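Local coordinates for nucleoprotein (Schmallenberg virus, PDB 4JNG) that encapsidates the viral genomic RNA, shielding it from nucleases and forming the helical nucleocapsid that is the template for transcription and replication, at residues 60-65 with 73-78; 158-163 with 175-180. One frame throughout, in Å; residues are numbered along the deposited sequence.

Contact 1: residues 60-65 with 73-78; sequences PSVDLT and VVNNHF. With nucleotides of chain A.
With CG of Leu64 anti to the carbonyl carbon (chi1 -65°) and CG2 of Val73 likewise anti to its own, the two side chains meet through Leu64 CD1 and Val73 CG2, 4.1 Å apart. The backbones beneath them belong to an antiparallel beta hairpin. Val62 and Val73 make a hydrogen-bonded pair: Val62 N donates to Val73 O (2.8 Å), and Val73 N returns a bond to Val62 O. Ser61 and Val74 follow as a non-hydrogen-bonded pair, with a C-H...O contact from Ser61 CA to Val73 O.

Past the strand end, Asn75 N still bonds Pro60 O (3.0 Å), and a water bridges Pro60 O and Asn76 OD1. Asn75 OD1 then accepts from His77 N (3.0 Å) in an Asx turn, just where the chain meets the RNA. ND1 of the RNA-binding His77 donates to OP1 of U26 of chain A (2.8 Å), which lies at the ring edge and in its plane, while C5' of U25 of chain A sits over one ring face. Asn76 ND2 grips the ribose of U24 of chain A through O2' (2.9 Å).

Asn75 ND2 reaches back to Leu54 O of helix 47-56, and the Leu54 side chain packs on Val62, Val73 and His77. Phe5 of the second subunit packs on Val62 and Leu64, and Thr65 pairs in a parallel ladder with a strand of that chain, extending the sheet across the interface.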
loop_
_atom_site.group_PDB
_atom_site.type_symbol
_atom_site.label_atom_id
_atom_site.label_comp_id
_atom_site.label_asym_id
_atom_site.label_seq_id
_atom_site.Cartn_x
_atom_site.Cartn_y
_atom_site.Cartn_z
ATOM N N PRO B 60 19.210 5.096 -15.529
ATOM C CA PRO B 60 18.415 6.220 -16.002
ATOM C C PRO B 60 18.074 6.162 -17.493
ATOM O O PRO B 60 17.244 6.949 -17.940
ATOM C CB PRO B 60 19.308 7.425 -15.700
ATOM C CG PRO B 60 20.692 6.867 -15.706
ATOM C CD PRO B 60 20.540 5.528 -15.061
ATOM N N SER B 61 18.715 5.265 -18.253
ATOM C CA SER B 61 18.302 5.012 -19.630
ATOM C C SER B 61 18.538 3.548 -20.035
ATOM O O SER B 61 19.494 2.908 -19.575
ATOM C CB SER B 61 18.974 5.997 -20.601
ATOM O OG SER B 61 20.220 5.523 -21.083
ATOM N N VAL B 62 17.644 3.024 -20.869
ATOM C CA VAL B 62 17.601 1.597 -21.159
ATOM C C VAL B 62 17.293 1.341 -22.627
ATOM O O VAL B 62 16.405 1.966 -23.213
ATOM C CB VAL B 62 16.528 0.875 -20.314
ATOM C CG1 VAL B 62 16.623 -0.631 -20.499
ATOM C CG2 VAL B 62 16.692 1.215 -18.841
ATOM N N ASP B 63 18.019 0.392 -23.197
ATOM C CA ASP B 63 17.791 -0.066 -24.561
ATOM C C ASP B 63 16.695 -1.129 -24.582
ATOM O O ASP B 63 16.901 -2.244 -24.113
ATOM C CB ASP B 63 19.092 -0.628 -25.137
ATOM C CG ASP B 63 20.046 0.457 -25.613
ATOM O OD1 ASP B 63 19.831 1.649 -25.307
ATOM O OD2 ASP B 63 21.019 0.121 -26.327
ATOM N N LEU B 64 15.523 -0.786 -25.113
ATOM C CA LEU B 64 14.423 -1.745 -25.212
ATOM C C LEU B 64 14.206 -2.165 -26.652
ATOM O O LEU B 64 14.251 -1.335 -27.554
ATOM C CB LEU B 64 13.134 -1.136 -24.671
ATOM C CG LEU B 64 13.107 -0.809 -23.184
ATOM C CD1 LEU B 64 11.713 -0.337 -22.814
ATOM C CD2 LEU B 64 13.502 -2.019 -22.349
ATOM N N THR B 65 13.970 -3.455 -26.864
ATOM C CA THR B 65 13.786 -3.997 -28.218
ATOM C C THR B 65 12.358 -4.484 -28.382
ATOM O O THR B 65 11.913 -5.352 -27.631
ATOM C CB THR B 65 14.758 -5.155 -28.489
ATOM O OG1 THR B 65 16.081 -4.754 -28.129
ATOM C CG2 THR B 65 14.751 -5.565 -29.982
ATOM N N VAL B 73 15.607 4.391 -24.491
ATOM C CA VAL B 73 14.496 4.962 -23.742
ATOM C C VAL B 73 15.026 5.619 -22.451
ATOM O O VAL B 73 15.843 5.037 -21.741
ATOM C CB VAL B 73 13.475 3.848 -23.404
ATOM C CG1 VAL B 73 12.254 4.409 -22.690
ATOM C CG2 VAL B 73 13.053 3.095 -24.675
ATOM N N VAL B 74 14.560 6.831 -22.162
ATOM C CA VAL B 74 14.816 7.483 -20.874
ATOM C C VAL B 74 13.868 6.902 -19.821
ATOM O O VAL B 74 12.654 6.887 -20.006
ATOM C CB VAL B 74 14.664 9.014 -20.971
ATOM C CG1 VAL B 74 14.725 9.676 -19.598
ATOM C CG2 VAL B 74 15.766 9.574 -21.854
ATOM N N ASN B 75 14.453 6.402 -18.736
ATOM C CA ASN B 75 13.717 5.722 -17.686
ATOM C C ASN B 75 13.491 6.665 -16.501
ATOM O O ASN B 75 14.381 6.831 -15.666
ATOM C CB ASN B 75 14.487 4.475 -17.241
ATOM C CG ASN B 75 13.826 3.751 -16.076
ATOM O OD1 ASN B 75 12.708 4.088 -15.653
ATOM N ND2 ASN B 75 14.522 2.743 -15.545
ATOM N N ASN B 76 12.310 7.282 -16.465
ATOM C CA ASN B 76 11.859 8.116 -15.338
ATOM C C ASN B 76 10.784 7.405 -14.507
ATOM O O ASN B 76 10.105 8.025 -13.689
ATOM C CB ASN B 76 11.336 9.472 -15.844
ATOM C CG ASN B 76 12.435 10.518 -15.967
ATOM O OD1 ASN B 76 13.615 10.193 -16.015
ATOM N ND2 ASN B 76 12.045 11.785 -16.004
ATOM N N HIS B 77 10.656 6.095 -14.699
ATOM C CA HIS B 77 9.673 5.296 -13.968
ATOM C C HIS B 77 10.190 4.819 -12.614
ATOM O O HIS B 77 9.442 4.785 -11.636
ATOM C CB HIS B 77 9.259 4.092 -14.795
ATOM C CG HIS B 77 8.407 4.440 -15.968
ATOM N ND1 HIS B 77 7.061 4.700 -15.853
ATOM C CD2 HIS B 77 8.707 4.569 -17.282
ATOM C CE1 HIS B 77 6.565 4.973 -17.048
ATOM N NE2 HIS B 77 7.544 4.901 -17.930
ATOM N N PHE B 78 11.456 4.406 -12.581
ATOM C CA PHE B 78 12.113 4.038 -11.335
ATOM C C PHE B 78 11.987 5.241 -10.382
ATOM O O PHE B 78 12.363 6.357 -10.750
ATOM C CB PHE B 78 13.576 3.663 -11.597
ATOM C CG PHE B 78 14.319 3.185 -10.375
ATOM C CD1 PHE B 78 14.137 1.896 -9.898
ATOM C CD2 PHE B 78 15.215 4.023 -9.710
ATOM C CE1 PHE B 78 14.821 1.455 -8.773
ATOM C CE2 PHE B 78 15.903 3.587 -8.587
ATOM C CZ PHE B 78 15.704 2.302 -8.116
ATOM P P U A 26 4.572 5.977 -14.012
ATOM O OP1 U A 26 5.088 4.602 -13.812
ATOM O OP2 U A 26 3.994 6.364 -15.321
ATOM O "O5'" U A 26 3.474 6.301 -12.898
ATOM C "C5'" U A 26 3.490 5.673 -11.598
ATOM C "C4'" U A 26 2.332 6.165 -10.751
ATOM O "O4'" U A 26 2.354 7.616 -10.698
ATOM C "C3'" U A 26 0.934 5.824 -11.249
ATOM O "O3'" U A 26 0.474 4.557 -10.783
ATOM C "C2'" U A 26 0.075 6.916 -10.614
ATOM O "O2'" U A 26 -0.401 6.600 -9.321
ATOM C "C1'" U A 26 1.033 8.109 -10.582
ATOM N N1 U A 26 0.792 9.075 -11.665
ATOM C C2 U A 26 -0.079 10.117 -11.412
ATOM O O2 U A 26 -0.629 10.277 -10.336
ATOM N N3 U A 26 -0.271 10.977 -12.465
ATOM C C4 U A 26 0.294 10.898 -13.722
ATOM O O4 U A 26 0.017 11.752 -14.566
ATOM C C5 U A 26 1.170 9.782 -13.911
ATOM C C6 U A 26 1.379 8.927 -12.903
ATOM P P U A 25 6.992 10.030 -17.810
ATOM O OP1 U A 25 7.584 8.818 -18.419
ATOM O OP2 U A 25 5.889 10.744 -18.496
ATOM O "O5'" U A 25 6.537 9.622 -16.342
ATOM C "C5'" U A 25 7.460 8.996 -15.442
ATOM C "C4'" U A 25 6.914 9.070 -14.042
ATOM O "O4'" U A 25 6.686 10.459 -13.684
ATOM C "C3'" U A 25 5.564 8.404 -13.843
ATOM O "O3'" U A 25 5.754 7.001 -13.667
ATOM C "C2'" U A 25 5.028 9.129 -12.610
ATOM O "O2'" U A 25 5.528 8.572 -11.416
ATOM C "C1'" U A 25 5.586 10.541 -12.797
ATOM N N1 U A 25 4.638 11.551 -13.305
ATOM C C2 U A 25 3.901 12.254 -12.367
ATOM O O2 U A 25 3.989 12.050 -11.169
ATOM N N3 U A 25 3.052 13.198 -12.888
ATOM C C4 U A 25 2.869 13.514 -14.218
ATOM O O4 U A 25 2.066 14.396 -14.527
ATOM C C5 U A 25 3.672 12.750 -15.126
ATOM C C6 U A 25 4.512 11.822 -14.650
ATOM P P U A 24 6.663 14.674 -20.763
ATOM O OP1 U A 24 6.965 13.736 -21.901
ATOM O OP2 U A 24 5.258 15.060 -20.496
ATOM O "O5'" U A 24 7.241 14.045 -19.424
ATOM C "C5'" U A 24 8.634 13.748 -19.262
ATOM C "C4'" U A 24 8.912 13.370 -17.828
ATOM O "O4'" U A 24 8.850 14.556 -16.984
ATOM C "C3'" U A 24 7.919 12.412 -17.191
ATOM O "O3'" U A 24 8.190 11.062 -17.526
ATOM C "C2'" U A 24 8.125 12.699 -15.709
ATOM O "O2'" U A 24 9.287 12.127 -15.140
ATOM C "C1'" U A 24 8.292 14.217 -15.726
ATOM N N1 U A 24 7.034 14.959 -15.552
ATOM C C2 U A 24 6.544 15.086 -14.266
ATOM O O2 U A 24 7.099 14.598 -13.297
ATOM N N3 U A 24 5.373 15.796 -14.162
ATOM C C4 U A 24 4.660 16.383 -15.185
ATOM O O4 U A 24 3.621 16.991 -14.929
ATOM C C5 U A 24 5.230 16.204 -16.486
ATOM C C6 U A 24 6.369 15.513 -16.622
HETATM O O HOH W 1 16.258 9.099 -16.347
#

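Contact 2: residues 158-163 with 175-180; sequences YPLVIE and NFMKKV. With nucleotides of chain A.
Leu160 and Glu163, neighbours about one turn apart on helix 158-168, lie across from Val180 and Met177, with CA atoms 6.2 Å apart for Leu160 and Val180 and 6.5 Å for Glu163 and Met177; the two segments thus run in opposite senses. Segment 175-180 enters a short, weakly bonded helix after Phe176, whose backbone has a positive phi of 71°.

Leu160 CD1 meets Val180 CG2 at 3.9 Å and also touches Met177 CE; the Leu160 side chain crosses both at about a right angle. Val180 CG2, anti to the backbone N, rests against Leu160 CA. Glu163 slides past Met177 in the opposite direction, CG against CG at 3.8 Å. Phe176 turns away to the RNA, its ring sandwiched between two bases of chain A: N3 of U26 of chain A lies 3.4 Å above one face and O2 of U27 of chain A over the other, both offset toward the rim. Beyond it come the RNA-binding Lys178 and Lys179: Lys179 NZ bonds OP2 of U24 of chain A (2.8 Å), and Lys178 NZ makes a weak bond to O4 of the same nucleotide.

No hydrogen bond joins the segments, so apolar packing and the aliphatic part of Glu163 hold them together. Glu163 OE2 stands 3.2 Å from Phe176 O, an acceptor beside an acceptor. Glu163 OE1 forms a salt bridge with the RNA-binding Arg166, which would help to keep the carboxylate charged beside the RNA site.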
loop_
_atom_site.group_PDB
_atom_site.type_symbol
_atom_site.label_atom_id
_atom_site.label_comp_id
_atom_site.label_asym_id
_atom_site.label_seq_id
_atom_site.Cartn_x
_atom_site.Cartn_y
_atom_site.Cartn_z
ATOM N N TYR B 158 -9.685 13.502 -29.897
ATOM C CA TYR B 158 -10.181 12.333 -29.162
ATOM C C TYR B 158 -9.514 12.094 -27.799
ATOM O O TYR B 158 -10.205 11.777 -26.836
ATOM C CB TYR B 158 -10.137 11.064 -30.029
ATOM C CG TYR B 158 -11.303 10.991 -30.986
ATOM C CD1 TYR B 158 -12.609 10.962 -30.506
ATOM C CD2 TYR B 158 -11.113 10.984 -32.362
ATOM C CE1 TYR B 158 -13.691 10.911 -31.366
ATOM C CE2 TYR B 158 -12.193 10.932 -33.230
ATOM C CZ TYR B 158 -13.477 10.894 -32.725
ATOM O OH TYR B 158 -14.551 10.841 -33.577
ATOM N N PRO B 159 -8.177 12.240 -27.712
ATOM C CA PRO B 159 -7.522 11.990 -26.426
ATOM C C PRO B 159 -7.997 12.936 -25.315
ATOM O O PRO B 159 -8.087 12.526 -24.165
ATOM C CB PRO B 159 -6.034 12.216 -26.732
ATOM C CG PRO B 159 -5.911 12.017 -28.199
ATOM C CD PRO B 159 -7.203 12.499 -28.785
ATOM N N LEU B 160 -8.297 14.180 -25.676
ATOM C CA LEU B 160 -8.850 15.161 -24.743
ATOM C C LEU B 160 -10.187 14.724 -24.168
ATOM O O LEU B 160 -10.366 14.722 -22.951
ATOM C CB LEU B 160 -9.022 16.522 -25.421
ATOM C CG LEU B 160 -9.812 17.568 -24.624
ATOM C CD1 LEU B 160 -9.158 17.863 -23.284
ATOM C CD2 LEU B 160 -9.966 18.834 -25.447
ATOM N N VAL B 161 -11.121 14.370 -25.047
ATOM C CA VAL B 161 -12.477 14.020 -24.618
ATOM C C VAL B 161 -12.534 12.611 -24.021
ATOM O O VAL B 161 -13.325 12.359 -23.114
ATOM C CB VAL B 161 -13.528 14.204 -25.742
ATOM C CG1 VAL B 161 -13.486 15.628 -26.282
ATOM C CG2 VAL B 161 -13.350 13.193 -26.873
ATOM N N ILE B 162 -11.691 11.701 -24.514
ATOM C CA ILE B 162 -11.535 10.375 -23.892
ATOM C C ILE B 162 -11.161 10.501 -22.409
ATOM O O ILE B 162 -11.568 9.680 -21.583
ATOM C CB ILE B 162 -10.469 9.522 -24.613
ATOM C CG1 ILE B 162 -11.011 9.007 -25.956
ATOM C CG2 ILE B 162 -10.048 8.330 -23.751
ATOM C CD1 ILE B 162 -9.954 8.423 -26.877
ATOM N N GLU B 163 -10.369 11.518 -22.084
ATOM C CA GLU B 163 -9.941 11.736 -20.709
ATOM C C GLU B 163 -11.056 12.378 -19.889
ATOM O O GLU B 163 -11.270 12.006 -18.734
ATOM C CB GLU B 163 -8.680 12.591 -20.669
ATOM C CG GLU B 163 -7.665 12.111 -19.648
ATOM C CD GLU B 163 -6.258 12.051 -20.213
ATOM O OE1 GLU B 163 -5.855 10.966 -20.682
ATOM O OE2 GLU B 163 -5.564 13.088 -20.197
ATOM N N ASN B 175 -6.785 14.801 -11.725
ATOM C CA ASN B 175 -5.468 14.981 -12.327
ATOM C C ASN B 175 -5.377 14.025 -13.521
ATOM O O ASN B 175 -6.406 13.553 -13.998
ATOM C CB ASN B 175 -4.353 14.745 -11.299
ATOM C CG ASN B 175 -4.234 15.878 -10.291
ATOM O OD1 ASN B 175 -4.472 17.042 -10.616
ATOM N ND2 ASN B 175 -3.850 15.544 -9.062
ATOM N N PHE B 176 -4.183 13.753 -14.037
ATOM C CA PHE B 176 -4.050 13.014 -15.305
ATOM C C PHE B 176 -4.502 13.881 -16.490
ATOM O O PHE B 176 -3.896 13.830 -17.574
ATOM C CB PHE B 176 -4.825 11.679 -15.296
ATOM C CG PHE B 176 -4.257 10.643 -14.361
ATOM C CD1 PHE B 176 -3.165 9.873 -14.745
ATOM C CD2 PHE B 176 -4.820 10.423 -13.108
ATOM C CE1 PHE B 176 -2.637 8.915 -13.891
ATOM C CE2 PHE B 176 -4.297 9.465 -12.253
ATOM C CZ PHE B 176 -3.205 8.715 -12.641
ATOM N N MET B 177 -5.571 14.662 -16.290
ATOM C CA MET B 177 -6.023 15.638 -17.278
ATOM C C MET B 177 -5.120 16.866 -17.296
ATOM O O MET B 177 -5.172 17.674 -18.222
ATOM C CB MET B 177 -7.466 16.069 -17.007
ATOM C CG MET B 177 -8.522 15.097 -17.499
ATOM S SD MET B 177 -10.071 15.934 -17.874
ATOM C CE MET B 177 -9.676 16.731 -19.430
ATOM N N LYS B 178 -4.295 17.003 -16.268
ATOM C CA LYS B 178 -3.339 18.089 -16.181
ATOM C C LYS B 178 -2.587 18.294 -17.492
ATOM O O LYS B 178 -2.534 19.415 -18.007
ATOM C CB LYS B 178 -2.352 17.789 -15.059
ATOM C CG LYS B 178 -1.325 18.876 -14.811
ATOM C CD LYS B 178 -0.385 18.476 -13.688
ATOM C CE LYS B 178 0.621 17.426 -14.143
ATOM N NZ LYS B 178 1.293 16.771 -12.990
ATOM N N LYS B 179 -2.021 17.212 -18.032
ATOM C CA LYS B 179 -1.182 17.320 -19.221
ATOM C C LYS B 179 -1.956 17.772 -20.445
ATOM O O LYS B 179 -1.554 18.721 -21.130
ATOM C CB LYS B 179 -0.477 15.992 -19.537
ATOM C CG LYS B 179 0.628 16.170 -20.568
ATOM C CD LYS B 179 1.386 14.891 -20.873
ATOM C CE LYS B 179 2.185 15.021 -22.168
ATOM N NZ LYS B 179 3.223 16.086 -22.145
ATOM N N VAL B 180 -3.054 17.085 -20.731
ATOM C CA VAL B 180 -3.807 17.336 -21.954
ATOM C C VAL B 180 -4.335 18.766 -21.999
ATOM O O VAL B 180 -4.330 19.407 -23.052
ATOM C CB VAL B 180 -4.945 16.301 -22.167
ATOM C CG1 VAL B 180 -6.042 16.434 -21.118
ATOM C CG2 VAL B 180 -5.521 16.426 -23.570
ATOM P P U A 27 0.052 3.398 -11.816
ATOM O OP1 U A 27 0.509 2.105 -11.245
ATOM O OP2 U A 27 0.507 3.793 -13.175
ATOM O "O5'" U A 27 -1.546 3.392 -11.779
ATOM C "C5'" U A 27 -2.313 4.570 -11.445
ATOM C "C4'" U A 27 -3.766 4.458 -11.876
ATOM O "O4'" U A 27 -4.191 5.747 -12.406
ATOM C "C3'" U A 27 -4.124 3.421 -12.946
ATOM O "O3'" U A 27 -4.660 2.235 -12.366
ATOM C "C2'" U A 27 -5.203 4.128 -13.762
ATOM O "O2'" U A 27 -6.499 4.023 -13.206
ATOM C "C1'" U A 27 -4.733 5.578 -13.701
ATOM N N1 U A 27 -3.700 5.927 -14.693
ATOM C C2 U A 27 -4.087 6.656 -15.803
ATOM O O2 U A 27 -5.235 7.007 -15.996
ATOM N N3 U A 27 -3.076 6.950 -16.682
ATOM C C4 U A 27 -1.746 6.602 -16.572
ATOM O O4 U A 27 -0.954 6.945 -17.450
ATOM C C5 U A 27 -1.426 5.849 -15.400
ATOM C C6 U A 27 -2.387 5.547 -14.522
ATOM P P U A 26 4.572 5.977 -14.012
ATOM O OP1 U A 26 5.088 4.602 -13.812
ATOM O OP2 U A 26 3.994 6.364 -15.321
ATOM O "O5'" U A 26 3.474 6.301 -12.898
ATOM C "C5'" U A 26 3.490 5.673 -11.598
ATOM C "C4'" U A 26 2.332 6.165 -10.751
ATOM O "O4'" U A 26 2.354 7.616 -10.698
ATOM C "C3'" U A 26 0.934 5.824 -11.249
ATOM O "O3'" U A 26 0.474 4.557 -10.783
ATOM C "C2'" U A 26 0.075 6.916 -10.614
ATOM O "O2'" U A 26 -0.401 6.600 -9.321
ATOM C "C1'" U A 26 1.033 8.109 -10.582
ATOM N N1 U A 26 0.792 9.075 -11.665
ATOM C C2 U A 26 -0.079 10.117 -11.412
ATOM O O2 U A 26 -0.629 10.277 -10.336
ATOM N N3 U A 26 -0.271 10.977 -12.465
ATOM C C4 U A 26 0.294 10.898 -13.722
ATOM O O4 U A 26 0.017 11.752 -14.566
ATOM C C5 U A 26 1.170 9.782 -13.911
ATOM C C6 U A 26 1.379 8.927 -12.903
ATOM P P U A 24 6.663 14.674 -20.763
ATOM O OP1 U A 24 6.965 13.736 -21.901
ATOM O OP2 U A 24 5.258 15.060 -20.496
ATOM O "O5'" U A 24 7.241 14.045 -19.424
ATOM C "C5'" U A 24 8.634 13.748 -19.262
ATOM C "C4'" U A 24 8.912 13.370 -17.828
ATOM O "O4'" U A 24 8.850 14.556 -16.984
ATOM C "C3'" U A 24 7.919 12.412 -17.191
ATOM O "O3'" U A 24 8.190 11.062 -17.526
ATOM C "C2'" U A 24 8.125 12.699 -15.709
ATOM O "O2'" U A 24 9.287 12.127 -15.140
ATOM C "C1'" U A 24 8.292 14.217 -15.726
ATOM N N1 U A 24 7.034 14.959 -15.552
ATOM C C2 U A 24 6.544 15.086 -14.266
ATOM O O2 U A 24 7.099 14.598 -13.297
ATOM N N3 U A 24 5.373 15.796 -14.162
ATOM C C4 U A 24 4.660 16.383 -15.185
ATOM O O4 U A 24 3.621 16.991 -14.929
ATOM C C5 U A 24 5.230 16.204 -16.486
ATOM C C6 U A 24 6.369 15.513 -16.622
#

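How the contacts relate
From the N terminus, the chain passes helix 47-56 and reaches contact 1, where strands 61-66 and 69-74 pair to close the short hairpin loop. It then runs through helices 93-110, 112-121 and 138-142 before helix 158-168 opens contact 2, which closes on segment 175-180 after a short connection. The contacts follow in series, neither nesting nor crossing; the centres of contact 1 and contact 2 are about 24 Å apart, and the two do not touch. Contact 1 pairs the two hairpin strands and leads from the second into the RNA-binding loop at 75-78; contact 2 ties helix 158-168 to the short helix 177-181. The RNA joins them: both lie against nucleotides U24 and U26 of chain A.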